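Mortality factor 4-like protein 1 (Homo sapiens, PDB 2F5K) binds histone H3 carrying a methylated lysine through its chromo domain, probably to read chromatin marks in gene regulation. Local coordinates at residues 81-84 against 85-89. Residues are numbered along the deposited sequence; the frame is centred on the assembly and turned at random.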
# COMPACT_ATOMS: atom_id res chain seq x y z
N ASN A 81 -1.23 -5.29 -10.54
CA ASN A 81 -1.32 -4.16 -9.62
C ASN A 81 -0.52 -2.93 -10.05
O ASN A 81 -0.96 -1.80 -9.83
CB ASN A 81 -1.05 -4.58 -8.20
CG ASN A 81 -2.08 -5.58 -7.73
OD1 ASN A 81 -3.23 -5.50 -8.14
ND2 ASN A 81 -1.67 -6.53 -6.88
N LEU A 82 0.62 -3.14 -10.72
CA LEU A 82 1.37 -2.01 -11.29
C LEU A 82 0.53 -1.30 -12.35
O LEU A 82 0.55 -0.08 -12.42
CB LEU A 82 2.73 -2.46 -11.87
CG LEU A 82 3.72 -2.81 -10.78
CD1 LEU A 82 4.85 -3.71 -11.31
CD2 LEU A 82 4.25 -1.52 -10.11
N GLN A 83 -0.20 -2.06 -13.16
CA GLN A 83 -1.10 -1.47 -14.15
C GLN A 83 -2.20 -0.68 -13.44
O GLN A 83 -2.63 0.36 -13.92
CB GLN A 83 -1.77 -2.58 -14.95
CG GLN A 83 -2.67 -2.09 -16.02
CD GLN A 83 -1.96 -1.10 -16.94
OE1 GLN A 83 -0.71 -1.16 -17.10
NE2 GLN A 83 -2.75 -0.20 -17.57
N LYS A 84 -2.68 -1.19 -12.32
CA LYS A 84 -3.72 -0.51 -11.54
C LYS A 84 -3.11 0.78 -10.96
O LYS A 84 -3.75 1.82 -10.94
CB LYS A 84 -4.24 -1.41 -10.42
CG LYS A 84 -5.06 -0.72 -9.35
CD LYS A 84 -5.62 -1.72 -8.24
CE LYS A 84 -6.56 -2.77 -8.84
NZ LYS A 84 -7.74 -3.06 -7.97
N GLN A 85 -1.86 0.67 -10.50
CA GLN A 85 -1.18 1.84 -9.95
C GLN A 85 -1.15 2.95 -10.96
O GLN A 85 -1.45 4.11 -10.65
CB GLN A 85 0.28 1.53 -9.59
CG GLN A 85 1.02 2.78 -9.02
CD GLN A 85 2.42 2.44 -8.52
OE1 GLN A 85 3.14 1.65 -9.15
NE2 GLN A 85 2.80 3.00 -7.38
N ARG A 86 -0.79 2.58 -12.18
CA ARG A 86 -0.66 3.53 -13.27
C ARG A 86 -1.99 4.12 -13.65
O ARG A 86 -2.06 5.29 -14.04
CB ARG A 86 -0.05 2.88 -14.52
CG ARG A 86 1.41 2.44 -14.37
CD ARG A 86 2.02 2.05 -15.73
NE ARG A 86 3.09 1.06 -15.60
CZ ARG A 86 2.90 -0.25 -15.55
NH1 ARG A 86 1.69 -0.77 -15.64
NH2 ARG A 86 3.95 -1.05 -15.43
N GLU A 87 -3.04 3.31 -13.61
CA GLU A 87 -4.36 3.83 -13.95
C GLU A 87 -4.87 4.78 -12.87
O GLU A 87 -5.53 5.74 -13.18
CB GLU A 87 -5.36 2.71 -14.25
CG GLU A 87 -5.22 2.13 -15.65
CD GLU A 87 -5.96 0.80 -15.84
OE1 GLU A 87 -6.87 0.47 -15.04
OE2 GLU A 87 -5.63 0.08 -16.81
N LEU A 88 -4.58 4.51 -11.62
CA LEU A 88 -5.00 5.44 -10.58
C LEU A 88 -4.18 6.74 -10.73
O LEU A 88 -4.69 7.83 -10.55
CB LEU A 88 -4.82 4.84 -9.19
CG LEU A 88 -5.57 3.54 -8.83
CD1 LEU A 88 -5.63 3.34 -7.37
CD2 LEU A 88 -6.96 3.50 -9.41
N GLN A 89 -2.91 6.62 -11.07
CA GLN A 89 -2.06 7.80 -11.23
C GLN A 89 -2.65 8.75 -12.23
O GLN A 89 -2.84 9.93 -11.94
CB GLN A 89 -0.66 7.39 -11.65
CG GLN A 89 0.26 7.22 -10.51
CD GLN A 89 1.53 6.51 -10.88
OE1 GLN A 89 1.92 6.47 -12.06
NE2 GLN A 89 2.20 5.93 -9.88
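Two successive turns of the C-terminal helix 79-98, which packs against the chromo domain's beta barrel, meet where Gln-83 reaches along the solvent side to Arg-86 and Glu-87. Gln-83 leaves the backbone with CG anti to its N (chi1 -178°) and then bends at chi2, which lays the amide along the helix surface. Its NE2 donates to Glu-87 OE2 over 3.0 Å in a nearly straight bond (168° at the hydrogen). The carboxylate oxygen lies almost in the amide plane but is itself approached on its anti side, from somewhat out of the carboxylate plane; the two flat groups stand 77° apart. At the other end of the amide, OE1 sits 2.8 Å from Arg-86 NH1, at the edge of the guanidinium. A glutamine suits this place because its neutral amide can give an N-H to the acid while its oxygen lies close to the arginine. Arg-86, extended from CG to NE, folds back over the preceding turn, bringing one guanidinium face over Leu-82 O and NH2 to 4.0 Å from Leu-82 CB.

Another side of the helix faces the barrel. There Gln-85 runs out beside Leu-82, its OE1 3.5 Å from Leu-82 CD2, while its NE2 bonds to Leu-37 O; a long polar chain can thus pack its methylenes and still satisfy a strand-end carbonyl. Asn-81 similarly gives ND2 to Lys-76 O, and both residues touch Leu-30. Beneath the side chains, Gln-85 N bonds to Asn-81 O (2.7 Å) and Leu-88 N to Lys-84 O (2.9 Å). Polar neighbours outside, with Asn-81, Gln-85 and Leu-88 (on Phe-32) against the barrel, are typical of an amphipathic alpha-helix, here the C-terminal helix of a chromo domain.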